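Local structure of beta-N-acetylhexosaminidase (Thermotoga neapolitana, 5BZA) at residues B[328-333]-B[455-460]; B[349-354]-B[401-406]; B[405-410]-B[433-438]; B[424-429]-B[443-448]; B[429-434]-B[448-453]. The protein probably hydrolyses terminal non-reducing N-acetyl-D-hexosamine residues in N-acetyl-beta-D-hexosaminides, as a zinc-binding member of glycoside hydrolase family 3. All blocks are in the same frame, centred on the assembly; numbering follows the deposited sequence.

Interaction 1 (B[328-333]-B[455-460])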
# COMPACT_ATOMS: atom_id res chain seq x y z
N VAL B 328 14.04 0.93 13.05
CA VAL B 328 13.74 2.14 13.80
C VAL B 328 13.00 1.71 15.05
O VAL B 328 13.35 2.13 16.17
CB VAL B 328 12.90 3.15 12.95
CG1 VAL B 328 12.20 4.21 13.78
CG2 VAL B 328 13.78 3.80 11.87
N ALA B 329 12.02 0.82 14.84
CA ALA B 329 11.15 0.41 15.94
C ALA B 329 12.03 -0.24 16.97
O ALA B 329 11.89 0.01 18.18
CB ALA B 329 10.05 -0.54 15.45
N GLU B 330 13.02 -0.99 16.49
CA GLU B 330 13.91 -1.72 17.39
C GLU B 330 14.75 -0.74 18.23
O GLU B 330 14.96 -0.96 19.42
CB GLU B 330 14.76 -2.72 16.58
CG GLU B 330 15.83 -3.45 17.38
CD GLU B 330 16.39 -4.75 16.72
OE1 GLU B 330 15.88 -5.29 15.67
OE2 GLU B 330 17.40 -5.23 17.27
N ARG B 331 15.24 0.33 17.62
CA ARG B 331 16.25 1.13 18.29
C ARG B 331 15.60 2.19 19.24
O ARG B 331 16.25 2.73 20.13
CB ARG B 331 17.13 1.76 17.19
CG ARG B 331 18.18 0.77 16.73
CD ARG B 331 18.60 0.90 15.29
NE ARG B 331 19.73 1.77 15.08
CZ ARG B 331 20.80 1.48 14.34
NH1 ARG B 331 20.89 0.32 13.70
NH2 ARG B 331 21.77 2.36 14.22
N ALA B 332 14.30 2.41 19.11
CA ALA B 332 13.63 3.40 19.94
C ALA B 332 13.07 2.80 21.22
O ALA B 332 12.34 3.47 21.98
CB ALA B 332 12.52 4.06 19.17
N ILE B 333 13.46 1.57 21.53
CA ILE B 333 12.90 0.95 22.72
C ILE B 333 13.85 1.07 23.90
O ILE B 333 15.05 0.87 23.79
CB ILE B 333 12.52 -0.53 22.42
CG1 ILE B 333 11.08 -0.52 21.93
CG2 ILE B 333 12.67 -1.42 23.66
CD1 ILE B 333 10.79 -1.59 21.14
N VAL B 455 5.51 -2.50 19.50
CA VAL B 455 5.10 -3.44 20.53
C VAL B 455 5.82 -4.79 20.36
O VAL B 455 6.43 -5.32 21.30
CB VAL B 455 3.59 -3.59 20.48
CG1 VAL B 455 3.10 -4.62 21.49
CG2 VAL B 455 2.95 -2.24 20.69
N TYR B 456 5.81 -5.30 19.12
CA TYR B 456 6.51 -6.53 18.73
C TYR B 456 7.96 -6.43 19.16
O TYR B 456 8.51 -7.31 19.86
CB TYR B 456 6.37 -6.71 17.21
CG TYR B 456 7.16 -7.81 16.54
CD1 TYR B 456 8.52 -7.66 16.25
CD2 TYR B 456 6.53 -8.98 16.12
CE1 TYR B 456 9.24 -8.66 15.60
CE2 TYR B 456 7.23 -9.99 15.46
CZ TYR B 456 8.58 -9.82 15.19
OH TYR B 456 9.26 -10.82 14.53
N LYS B 457 8.59 -5.30 18.83
CA LYS B 457 9.99 -5.14 19.18
C LYS B 457 10.18 -5.03 20.70
O LYS B 457 11.20 -5.48 21.24
CB LYS B 457 10.58 -3.91 18.50
CG LYS B 457 10.88 -4.14 17.03
CD LYS B 457 11.90 -5.28 16.86
CE LYS B 457 12.00 -5.75 15.41
NZ LYS B 457 13.09 -6.74 15.23
N SER B 458 9.19 -4.47 21.41
CA SER B 458 9.32 -4.34 22.86
C SER B 458 9.26 -5.74 23.50
O SER B 458 10.04 -6.02 24.43
CB SER B 458 8.26 -3.38 23.43
OG SER B 458 7.01 -4.00 23.71
N PHE B 459 8.42 -6.63 22.96
CA PHE B 459 8.39 -8.00 23.49
C PHE B 459 9.72 -8.69 23.20
O PHE B 459 10.26 -9.40 24.07
CB PHE B 459 7.21 -8.80 22.92
CG PHE B 459 5.87 -8.23 23.28
CD1 PHE B 459 5.67 -7.65 24.53
CD2 PHE B 459 4.83 -8.26 22.38
CE1 PHE B 459 4.45 -7.12 24.87
CE2 PHE B 459 3.59 -7.73 22.71
CZ PHE B 459 3.40 -7.16 23.96
N GLN B 460 10.25 -8.47 22.00
CA GLN B 460 11.54 -9.07 21.66
C GLN B 460 12.65 -8.64 22.60
O GLN B 460 13.47 -9.46 23.07
CB GLN B 460 11.94 -8.71 20.23
CG GLN B 460 11.33 -9.60 19.14
CD GLN B 460 11.98 -9.38 17.78
OE1 GLN B 460 12.47 -8.28 17.49
NE2 GLN B 460 12.00 -10.43 16.95

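Interaction 2 (B[349-354]-B[401-406])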
# COMPACT_ATOMS: atom_id res chain seq x y z
N LEU B 349 -3.27 -8.92 30.21
CA LEU B 349 -2.99 -7.76 29.37
C LEU B 349 -4.00 -6.67 29.64
O LEU B 349 -5.22 -6.86 29.47
CB LEU B 349 -3.06 -8.11 27.88
CG LEU B 349 -2.08 -9.10 27.24
CD1 LEU B 349 -2.39 -9.25 25.76
CD2 LEU B 349 -0.62 -8.66 27.46
N LEU B 350 -3.48 -5.49 29.98
CA LEU B 350 -4.34 -4.35 30.21
C LEU B 350 -4.12 -3.45 29.03
O LEU B 350 -3.01 -2.93 28.83
CB LEU B 350 -3.99 -3.64 31.53
CG LEU B 350 -4.29 -4.41 32.81
CD1 LEU B 350 -3.92 -3.63 34.09
CD2 LEU B 350 -5.76 -4.76 32.82
N VAL B 351 -5.17 -3.27 28.24
CA VAL B 351 -5.00 -2.59 26.97
C VAL B 351 -6.00 -1.46 26.87
O VAL B 351 -7.18 -1.69 27.10
CB VAL B 351 -5.18 -3.57 25.77
CG1 VAL B 351 -5.16 -2.81 24.45
CG2 VAL B 351 -4.10 -4.68 25.80
N PRO B 352 -5.53 -0.23 26.52
CA PRO B 352 -6.42 0.93 26.30
C PRO B 352 -7.63 0.53 25.47
O PRO B 352 -7.47 -0.19 24.49
CB PRO B 352 -5.53 1.93 25.55
CG PRO B 352 -4.16 1.62 26.07
CD PRO B 352 -4.12 0.13 26.35
N SER B 353 -8.80 1.02 25.86
CA SER B 353 -10.09 0.62 25.29
C SER B 353 -10.37 0.98 23.85
O SER B 353 -11.28 0.38 23.26
CB SER B 353 -11.22 1.22 26.12
OG SER B 353 -12.47 0.90 25.55
N ASN B 354 -9.63 1.91 23.24
CA ASN B 354 -9.88 2.21 21.81
C ASN B 354 -11.31 2.72 21.57
O ASN B 354 -12.24 1.92 21.36
CB ASN B 354 -9.63 0.96 20.94
CG ASN B 354 -10.16 1.12 19.49
OD1 ASN B 354 -10.28 2.23 18.95
ND2 ASN B 354 -10.52 -0.02 18.88
N PHE B 401 0.84 -6.94 32.17
CA PHE B 401 1.39 -5.96 31.23
C PHE B 401 0.42 -4.81 31.19
O PHE B 401 -0.68 -4.96 30.63
CB PHE B 401 1.54 -6.52 29.80
CG PHE B 401 2.66 -7.53 29.63
CD1 PHE B 401 3.52 -7.84 30.66
CD2 PHE B 401 2.89 -8.10 28.38
CE1 PHE B 401 4.54 -8.76 30.49
CE2 PHE B 401 3.94 -9.02 28.18
CZ PHE B 401 4.77 -9.35 29.24
N ASP B 402 0.82 -3.66 31.74
CA ASP B 402 -0.04 -2.49 31.66
C ASP B 402 0.43 -1.63 30.48
O ASP B 402 1.56 -1.11 30.45
CB ASP B 402 -0.04 -1.71 33.00
CG ASP B 402 -0.83 -0.39 32.97
OD1 ASP B 402 -1.67 -0.18 32.05
OD2 ASP B 402 -0.66 0.42 33.93
N PHE B 403 -0.43 -1.51 29.48
CA PHE B 403 -0.09 -0.71 28.32
C PHE B 403 -0.60 0.69 28.55
O PHE B 403 -1.77 1.03 28.33
CB PHE B 403 -0.65 -1.33 27.04
CG PHE B 403 0.06 -2.59 26.64
CD1 PHE B 403 1.25 -2.53 25.92
CD2 PHE B 403 -0.38 -3.82 27.09
CE1 PHE B 403 1.94 -3.68 25.59
CE2 PHE B 403 0.31 -4.98 26.76
CZ PHE B 403 1.47 -4.90 26.01
N VAL B 404 0.32 1.50 29.05
CA VAL B 404 -0.02 2.78 29.65
C VAL B 404 -0.19 3.90 28.61
O VAL B 404 0.71 4.17 27.81
CB VAL B 404 1.04 3.20 30.63
CG1 VAL B 404 0.65 4.51 31.28
CG2 VAL B 404 1.28 2.07 31.67
N VAL B 405 -1.34 4.55 28.68
CA VAL B 405 -1.67 5.75 27.91
C VAL B 405 -2.17 6.83 28.92
O VAL B 405 -2.90 6.49 29.87
CB VAL B 405 -2.71 5.43 26.84
CG1 VAL B 405 -3.30 6.69 26.23
CG2 VAL B 405 -2.10 4.53 25.76
N ASN B 406 -1.66 8.06 28.77
CA ASN B 406 -2.02 9.29 29.56
C ASN B 406 -2.21 9.02 31.08
O ASN B 406 -3.26 9.27 31.68
CB ASN B 406 -3.25 10.03 28.95
CG ASN B 406 -4.59 9.49 29.43
OD1 ASN B 406 -4.76 8.28 29.51
ND2 ASN B 406 -5.51 10.37 29.81

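Interaction 3 (B[405-410]-B[433-438])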
# COMPACT_ATOMS: atom_id res chain seq x y z
N VAL B 405 -1.34 4.55 28.68
CA VAL B 405 -1.67 5.75 27.91
C VAL B 405 -2.17 6.83 28.92
O VAL B 405 -2.90 6.49 29.87
CB VAL B 405 -2.71 5.43 26.84
CG1 VAL B 405 -3.30 6.69 26.23
CG2 VAL B 405 -2.10 4.53 25.76
N ASN B 406 -1.66 8.06 28.77
CA ASN B 406 -2.02 9.29 29.56
C ASN B 406 -2.21 9.02 31.08
O ASN B 406 -3.26 9.27 31.68
CB ASN B 406 -3.25 10.03 28.95
CG ASN B 406 -4.59 9.49 29.43
OD1 ASN B 406 -4.76 8.28 29.51
ND2 ASN B 406 -5.51 10.37 29.81
N ALA B 407 -1.14 8.52 31.69
CA ALA B 407 -1.19 8.15 33.10
C ALA B 407 -1.26 9.42 33.96
O ALA B 407 -1.65 9.37 35.13
CB ALA B 407 0.02 7.30 33.47
N SER B 408 -0.88 10.55 33.37
CA SER B 408 -0.71 11.81 34.08
C SER B 408 -1.95 12.70 34.06
O SER B 408 -1.85 13.87 34.43
CB SER B 408 0.48 12.57 33.50
OG SER B 408 1.68 11.85 33.71
N LYS B 409 -3.09 12.17 33.64
CA LYS B 409 -4.27 13.02 33.45
C LYS B 409 -4.64 13.69 34.77
O LYS B 409 -4.84 14.91 34.86
CB LYS B 409 -5.48 12.20 32.98
CG LYS B 409 -6.74 13.03 32.85
CD LYS B 409 -7.95 12.17 32.55
CE LYS B 409 -9.23 13.02 32.56
NZ LYS B 409 -10.46 12.21 32.25
N ASN B 410 -4.69 12.86 35.81
CA ASN B 410 -4.98 13.29 37.15
C ASN B 410 -4.39 12.27 38.12
O ASN B 410 -3.75 11.31 37.69
CB ASN B 410 -6.50 13.45 37.34
CG ASN B 410 -7.27 12.14 37.18
OD1 ASN B 410 -6.89 11.10 37.72
ND2 ASN B 410 -8.36 12.19 36.42
N PRO B 433 5.97 9.66 26.50
CA PRO B 433 7.04 9.02 27.28
C PRO B 433 7.30 9.74 28.63
O PRO B 433 8.01 9.21 29.49
CB PRO B 433 8.25 9.09 26.34
CG PRO B 433 8.02 10.29 25.54
CD PRO B 433 6.51 10.32 25.30
N PHE B 434 6.74 10.94 28.79
CA PHE B 434 6.89 11.70 30.02
C PHE B 434 6.25 10.97 31.20
O PHE B 434 6.71 11.08 32.35
CB PHE B 434 6.27 13.09 29.86
CG PHE B 434 7.10 14.04 29.04
CD1 PHE B 434 8.49 14.01 29.14
CD2 PHE B 434 6.51 14.93 28.16
CE1 PHE B 434 9.27 14.89 28.40
CE2 PHE B 434 7.28 15.81 27.40
CZ PHE B 434 8.66 15.79 27.52
N ASP B 435 5.23 10.15 30.90
CA ASP B 435 4.62 9.34 31.95
C ASP B 435 5.66 8.47 32.64
O ASP B 435 5.50 8.14 33.80
CB ASP B 435 3.51 8.41 31.41
CG ASP B 435 2.38 9.16 30.69
OD1 ASP B 435 2.09 10.33 31.04
OD2 ASP B 435 1.75 8.54 29.80
N ALA B 436 6.77 8.20 31.96
CA ALA B 436 7.77 7.33 32.58
C ALA B 436 8.26 7.85 33.93
O ALA B 436 8.50 7.05 34.85
CB ALA B 436 8.96 7.12 31.64
N LYS B 437 8.35 9.18 34.09
CA LYS B 437 8.79 9.76 35.37
C LYS B 437 7.94 9.27 36.55
O LYS B 437 8.43 9.15 37.66
CB LYS B 437 8.85 11.29 35.31
CG LYS B 437 7.54 12.04 35.42
CD LYS B 437 7.77 13.56 35.25
CE LYS B 437 8.91 13.86 34.25
NZ LYS B 437 8.97 15.28 33.80
N PHE B 438 6.65 9.04 36.29
CA PHE B 438 5.68 8.70 37.33
C PHE B 438 5.64 7.22 37.73
O PHE B 438 4.70 6.78 38.40
CB PHE B 438 4.28 9.15 36.89
CG PHE B 438 4.20 10.63 36.59
CD1 PHE B 438 4.04 11.55 37.63
CD2 PHE B 438 4.27 11.10 35.28
CE1 PHE B 438 3.97 12.91 37.37
CE2 PHE B 438 4.20 12.48 35.02
CZ PHE B 438 4.05 13.37 36.07

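Interaction 4 (B[424-429]-B[443-448]). With CD (cadmium ion), chain M.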
# COMPACT_ATOMS: atom_id res chain seq x y z
N ARG B 424 5.10 -7.72 39.82
CA ARG B 424 4.79 -8.58 38.70
C ARG B 424 4.01 -7.79 37.64
O ARG B 424 3.23 -8.35 36.84
CB ARG B 424 4.04 -9.81 39.21
CG ARG B 424 2.87 -9.50 40.11
CD ARG B 424 2.31 -10.75 40.78
NE ARG B 424 1.17 -10.41 41.62
CZ ARG B 424 1.25 -10.03 42.90
NH1 ARG B 424 2.44 -9.98 43.49
NH2 ARG B 424 0.14 -9.72 43.56
N THR B 425 4.26 -6.48 37.60
CA THR B 425 3.62 -5.65 36.58
C THR B 425 4.72 -5.01 35.76
O THR B 425 5.73 -4.57 36.30
CB THR B 425 2.71 -4.57 37.16
OG1 THR B 425 1.65 -5.19 37.88
CG2 THR B 425 2.12 -3.71 36.04
N ILE B 426 4.54 -5.03 34.44
CA ILE B 426 5.45 -4.34 33.54
C ILE B 426 4.65 -3.25 32.87
O ILE B 426 3.56 -3.50 32.33
CB ILE B 426 6.06 -5.28 32.50
CG1 ILE B 426 6.73 -6.46 33.22
CG2 ILE B 426 7.11 -4.55 31.67
CD1 ILE B 426 7.49 -7.39 32.29
N TYR B 427 5.20 -2.03 32.95
CA TYR B 427 4.56 -0.86 32.39
C TYR B 427 5.12 -0.60 31.01
O TYR B 427 6.34 -0.38 30.85
CB TYR B 427 4.76 0.37 33.29
CG TYR B 427 4.03 0.21 34.59
CD1 TYR B 427 2.67 0.52 34.67
CD2 TYR B 427 4.67 -0.27 35.73
CE1 TYR B 427 1.97 0.33 35.82
CE2 TYR B 427 3.97 -0.44 36.93
CZ TYR B 427 2.63 -0.14 36.96
OH TYR B 427 1.91 -0.29 38.13
N PHE B 428 4.24 -0.63 30.03
CA PHE B 428 4.63 -0.30 28.67
C PHE B 428 4.15 1.11 28.40
O PHE B 428 2.95 1.33 28.21
CB PHE B 428 4.04 -1.30 27.64
CG PHE B 428 4.61 -2.71 27.75
CD1 PHE B 428 4.17 -3.57 28.75
CD2 PHE B 428 5.55 -3.17 26.83
CE1 PHE B 428 4.69 -4.89 28.84
CE2 PHE B 428 6.07 -4.48 26.92
CZ PHE B 428 5.64 -5.33 27.93
N ILE B 429 5.07 2.06 28.39
CA ILE B 429 4.65 3.43 28.12
C ILE B 429 4.73 3.70 26.64
O ILE B 429 5.80 3.84 26.07
CB ILE B 429 5.47 4.50 28.93
CG1 ILE B 429 4.95 4.53 30.38
CG2 ILE B 429 5.14 5.89 28.41
CD1 ILE B 429 5.74 3.74 31.39
N SER B 443 9.06 -1.71 36.97
CA SER B 443 9.51 -2.28 35.70
C SER B 443 8.87 -1.54 34.53
O SER B 443 7.65 -1.57 34.33
CB SER B 443 9.20 -3.76 35.64
OG SER B 443 10.14 -4.45 36.42
N VAL B 444 9.70 -0.88 33.75
CA VAL B 444 9.15 0.01 32.77
C VAL B 444 9.82 -0.22 31.43
O VAL B 444 11.06 -0.33 31.35
CB VAL B 444 9.33 1.49 33.21
CG1 VAL B 444 8.83 2.43 32.12
CG2 VAL B 444 8.58 1.77 34.53
N VAL B 445 9.00 -0.29 30.38
CA VAL B 445 9.47 -0.36 28.99
C VAL B 445 8.90 0.85 28.23
O VAL B 445 7.69 1.12 28.32
CB VAL B 445 9.04 -1.69 28.28
CG1 VAL B 445 9.28 -1.61 26.77
CG2 VAL B 445 9.78 -2.88 28.85
N ILE B 446 9.75 1.60 27.52
CA ILE B 446 9.25 2.73 26.71
C ILE B 446 9.41 2.43 25.21
O ILE B 446 10.51 2.08 24.77
CB ILE B 446 9.97 4.07 27.04
CG1 ILE B 446 10.03 4.33 28.56
CG2 ILE B 446 9.25 5.23 26.33
CD1 ILE B 446 10.89 5.53 28.92
N THR B 447 8.33 2.58 24.44
CA THR B 447 8.35 2.20 23.02
C THR B 447 8.46 3.37 22.06
O THR B 447 8.94 3.21 20.94
CB THR B 447 7.12 1.38 22.61
OG1 THR B 447 5.91 2.14 22.81
CG2 THR B 447 7.08 0.09 23.38
N HIS B 448 7.97 4.53 22.50
CA HIS B 448 7.85 5.76 21.72
C HIS B 448 6.84 5.66 20.58
O HIS B 448 6.78 6.54 19.72
CB HIS B 448 9.21 6.21 21.17
CG HIS B 448 10.23 6.49 22.23
ND1 HIS B 448 11.24 5.61 22.55
CD2 HIS B 448 10.36 7.54 23.08
CE1 HIS B 448 11.98 6.12 23.52
NE2 HIS B 448 11.45 7.28 23.87
CD CD M . 12.51 8.97 25.72
O HOH W 1 6.85 -2.78 38.23

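Interaction 5 (B[429-434]-B[448-453]). With CD (cadmium ion), chain M.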
# COMPACT_ATOMS: atom_id res chain seq x y z
N ILE B 429 5.07 2.06 28.39
CA ILE B 429 4.65 3.43 28.12
C ILE B 429 4.73 3.70 26.64
O ILE B 429 5.80 3.84 26.07
CB ILE B 429 5.47 4.50 28.93
CG1 ILE B 429 4.95 4.53 30.38
CG2 ILE B 429 5.14 5.89 28.41
CD1 ILE B 429 5.74 3.74 31.39
N ILE B 430 3.56 3.71 26.01
CA ILE B 430 3.51 3.62 24.56
C ILE B 430 3.13 4.90 23.82
O ILE B 430 3.21 4.93 22.60
CB ILE B 430 2.55 2.48 24.13
CG1 ILE B 430 1.11 2.76 24.54
CG2 ILE B 430 3.06 1.16 24.66
CD1 ILE B 430 0.14 1.71 23.98
N ARG B 431 2.65 5.92 24.53
CA ARG B 431 2.41 7.22 23.91
C ARG B 431 3.36 8.25 24.49
O ARG B 431 4.49 8.38 24.05
CB ARG B 431 0.98 7.69 24.09
CG ARG B 431 0.05 6.98 23.21
CD ARG B 431 -1.04 7.89 22.82
NE ARG B 431 -0.44 9.05 22.18
CZ ARG B 431 -1.09 9.88 21.37
NH1 ARG B 431 -2.37 9.64 21.07
NH2 ARG B 431 -0.46 10.92 20.85
N ASN B 432 2.85 9.02 25.45
CA ASN B 432 3.59 10.09 26.08
C ASN B 432 4.71 9.56 26.96
O ASN B 432 4.46 9.09 28.07
CB ASN B 432 2.61 10.95 26.88
CG ASN B 432 3.27 12.17 27.51
OD1 ASN B 432 4.39 12.56 27.12
ND2 ASN B 432 2.54 12.83 28.43
N PRO B 433 5.97 9.66 26.50
CA PRO B 433 7.04 9.02 27.28
C PRO B 433 7.30 9.74 28.63
O PRO B 433 8.01 9.21 29.49
CB PRO B 433 8.25 9.09 26.34
CG PRO B 433 8.02 10.29 25.54
CD PRO B 433 6.51 10.32 25.30
N PHE B 434 6.74 10.94 28.79
CA PHE B 434 6.89 11.70 30.02
C PHE B 434 6.25 10.97 31.20
O PHE B 434 6.71 11.08 32.35
CB PHE B 434 6.27 13.09 29.86
CG PHE B 434 7.10 14.04 29.04
CD1 PHE B 434 8.49 14.01 29.14
CD2 PHE B 434 6.51 14.93 28.16
CE1 PHE B 434 9.27 14.89 28.40
CE2 PHE B 434 7.28 15.81 27.40
CZ PHE B 434 8.66 15.79 27.52
N HIS B 448 7.97 4.53 22.50
CA HIS B 448 7.85 5.76 21.72
C HIS B 448 6.84 5.66 20.58
O HIS B 448 6.78 6.54 19.72
CB HIS B 448 9.21 6.21 21.17
CG HIS B 448 10.23 6.49 22.23
ND1 HIS B 448 11.24 5.61 22.55
CD2 HIS B 448 10.36 7.54 23.08
CE1 HIS B 448 11.98 6.12 23.52
NE2 HIS B 448 11.45 7.28 23.87
N SER B 449 5.99 4.62 20.63
CA SER B 449 5.01 4.40 19.58
C SER B 449 3.93 3.38 19.96
O SER B 449 4.18 2.44 20.68
CB SER B 449 5.72 3.92 18.30
OG SER B 449 4.75 3.70 17.29
N THR B 450 2.72 3.58 19.44
CA THR B 450 1.65 2.62 19.63
C THR B 450 1.68 1.53 18.53
O THR B 450 0.85 0.63 18.53
CB THR B 450 0.29 3.33 19.64
OG1 THR B 450 0.17 4.10 18.43
CG2 THR B 450 0.17 4.28 20.86
N LYS B 451 2.60 1.62 17.58
CA LYS B 451 2.59 0.72 16.42
C LYS B 451 2.91 -0.74 16.72
O LYS B 451 3.79 -1.04 17.56
CB LYS B 451 3.56 1.18 15.33
CG LYS B 451 3.20 2.45 14.68
CD LYS B 451 1.73 2.50 14.32
CE LYS B 451 1.49 3.71 13.49
NZ LYS B 451 0.07 4.06 13.33
N PRO B 452 2.20 -1.65 16.03
CA PRO B 452 2.44 -3.09 16.15
C PRO B 452 3.90 -3.44 16.05
O PRO B 452 4.39 -4.18 16.91
CB PRO B 452 1.64 -3.69 14.98
CG PRO B 452 0.47 -2.77 14.82
CD PRO B 452 1.01 -1.35 15.21
N ILE B 453 4.61 -2.89 15.08
CA ILE B 453 6.00 -3.27 14.96
C ILE B 453 6.77 -2.89 16.23
O ILE B 453 7.67 -3.63 16.65
CB ILE B 453 6.69 -2.65 13.71
CG1 ILE B 453 8.15 -3.12 13.62
CG2 ILE B 453 6.67 -1.11 13.74
CD1 ILE B 453 8.31 -4.64 13.57
CD CD M . 12.51 8.97 25.72

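Interaction 1 (B[328-333]-B[455-460])
The electrostatic part of this contact rests on Lys457. Its chain bends at chi2 and then runs out extended, crossing Glu330 obliquely, and the ammonium NZ forms a salt bridge with Glu330 OE1 at 3.2 Å. The amine meets that oxygen from above the carboxylate plane, about 44° out of it. NZ also donates to Gln460 OE1 at 2.8 Å, on a lone pair in the carbonyl plane, and makes a salt bridge with Asp47, so three oxygens surround a largely buried charge. Two of these partners are carboxylates, which would be expected to keep the lysine protonated.

The apolar part uses the same side chain lengthwise. Lys457 CD lies 3.8 Å from Glu330 CB, and Ala329 CB touches Lys457 CG at 4.0 Å. Ile333, just past the helix end, crosses Lys457 at about a right angle; its CD1 comes within 3.5 Å of Lys457 CB and 3.3 Å of Ser458 N, so this methyl presses against the helix backbone itself. Ser458 OG turns back on its own helix and donates to Val455 O at 2.8 Å, a carbonyl that also accepts from Phe459 N.

Helix 323-331, which also packs on the second subunit through Val328 and Ala329, lies against helix 452-463 of the C-terminal domain. The zinc-binding Glu330 comes about 3 Å (nearest side-chain atom) from a bound cadmium ion, so the salt bridge adjoins a metal site.

Interaction 2 (B[349-354]-B[401-406])
Leu349, Phe401 and Phe403 all carry CG anti to the carbonyl carbon and beside the backbone N (chi1 -64°, -71° and -71°). Strand alternation gives them one face of the sheet, and the shared torsion lays them alike on it, so that Leu349 CD2 comes up to both rings. Leu349 lies side by side with Phe401, its CD2 3.7 Å from Phe401 CD2. Leu349 CD2 also reaches the edge of the Phe403 ring, 3.9 Å from Phe403 CE2 and near the ring plane. Val351 CG2 runs alongside Phe403 as well and meets its CD2 at 4.0 Å.

Two backbone bonds set the register. Leu350 N donates nearly straight to Phe401 O at 2.9 Å, almost along the C=O axis, and Phe403 N donates to Leu350 O at 3.0 Å, in the carbonyl plane. They define a parallel pair within the mixed sheet of the C-terminal domain, where strand 347-352 leads through helix 364-377 to strand 380-386 on its other edge, a beta-alpha-beta crossover. Leu350 and Asp402 project from the opposite face, and the Asp402 carboxylate is bonded to His417.

Beyond the bonded register Pro352 takes over: its CD sits 3.2 Å from Phe403 O, and its CG touches Val405 CG2 at 3.6 Å. Tyr367 of helix 364-377 packs on both Pro352 and Val405.

Interaction 3 (B[405-410]-B[433-438])
Val405 ends the run from strand 399-404, and the chain then turns through Asn406, whose phi is positive at 41°. That backbone turn brings the next amide round to Asp435 on the 3-10 segment 433-437. Ala407 N points almost straight at Asp435 OD2, but at 3.5 Å the hydrogen bond is weak; Ala407 CB lies 4.1 Å from the carboxylate carbon Asp435 CG, so the methyl rests beside the same acid group.

Ser408 supplies the stronger grip. With OG anti to its carbonyl carbon and beside the backbone N (chi1 -64°), the hydroxyl donates to Asp435 OD1 at 3.1 Å, approaching about 30° out of the carboxylate plane. One carboxylate therefore holds two consecutive residues, one oxygen on each. Ser408 OG is also crowded against the Phe438 ring, 2.9 Å from CE2, a tight oxygen-carbon contact. Replacing Asp435, an alanine here would remove both acceptor oxygens and would probably leave the Ala407 amide and the Ser408 hydroxyl without these bonds, loosening the turn from the 3-10 segment.

Lys409 closes a type I beta turn begun at Asn406, with a weak bond of 3.5 Å from Lys409 N to Asn406 O. Asn410 then caps helix 411-418, its OD1 accepting from Val413 N. The turn thus passes from strand 399-404 into that helix, whose His417 and Leu414 pack on Ala407 and Phe438, while Pro433 and Ala436 lean on Ile446 of strand 443-446.

Interaction 4 (B[424-429]-B[443-448])
Tyr427 O is the best-held polar atom, gripped by one hydrogen bond and one weaker contact: Val445 N bonds to it at 2.7 Å with an N-H...O angle of 178°, nearly along the C=O axis, and Val444 CA adds a C-H...O contact at 3.4 Å. Val445 O likewise takes a hydrogen bond from Ile429 N at 2.8 Å plus a C-H...O contact from the CA of Phe428. On the other flank Tyr427 N donates almost straight to Ser443 O at 2.8 Å. The ladder weakens at its end, where Thr447 N reaches Ile429 O at 3.3 Å from 30° above the carbonyl plane. At its start a water takes over, donating to Thr425 O and accepting from Ser443 N at 2.8 Å.

This alternation, with Tyr427 and Val445 each bonded through both N and O, is that of parallel strands, neighbours in the mixed sheet of the C-terminal domain. Their connection contains only a 3-10 segment where a beta-alpha-beta unit has a helix.

The faces differ. Phe428 and Val445 lie side by side under helix 452-463, with CD2 of the ring 4.0 Å from Val445 CG1; the Phe428 ring also stacks on Phe403. On the opposite face Ile429 crosses Val444 obliquely, and its CD1 presses to 3.4 Å from Val444 CG1. The tight fit accompanies a chi2 of 98°, away from a staggered value. Beside them Tyr427 sends its hydroxyl to the carbonyl of His417.

Interaction 5 (B[429-434]-B[448-453])
His448 opens the segment in a left-handed backbone conformation, phi 67°, with CG anti to the carbonyl carbon. Its NE2 binds a cadmium ion at 2.7 Å, the metal lying in the ring plane, while ND1 is hydrogen-bonded to Ala332 O. Pro433 CB comes up to the ring, 4.2 Å from His448 CD2. At His448 an alanine would remove both ring nitrogens, with the NE2 ligand and the bond to Ala332 O, and would probably weaken metal binding and the hold on the end of helix 323-331.

Ser449 follows with OG anti to its backbone N (chi1 180°). That oxygen accepts from Lys451 N at 3.0 Å and 165°, an ST turn leading into helix 452-463, and it also bonds to Pro79 O of the second subunit. The Ile430 carbonyl oxygen presses to 3.1 Å from Ser449 C, a contact of backbones without good hydrogen-bond angles.

Thr450 carries the apolar part. Thr450 CG2 lies 3.6 Å from Arg431 CG, the two chains running side by side. Ile430 crosses Thr450 at about a right angle, Ile430 CD1 4.0 Å from Thr450 CG2. Thr450 OG1 turns instead to Asp366.

A carbonyl acceptor at ND1 is consistent with a proton there, leaving the NE2 lone pair for the metal. With Glu334 adjacent and Lys86 of the second subunit packed on His448, both zinc-binding residues, the site probably lies at the subunit interface.

In the fold
Interactions 2, 4, 3 and 5 all lie in the C-terminal domain, and interaction 1 joins helix 323-331 to its last helix, 452-463. Along the chain interaction 1 opens first and closes last, spanning the rest; interaction 2 closes before 4 and 5 open, and 3 and 5 each cross 4. Interactions 2 and 4 share one sheet, with strands 399-404 and 425-429 as neighbours and centres 10 Å apart. Interactions 3 and 5 fasten loops around the sheet, their centres 12 and 10 Å from that of interaction 4. Ala332 bonded to His448 ties interaction 1 to 4 and 5, and interactions 1, 3, 4 and 5 reach the second subunit, so the domain contributes to the dimer.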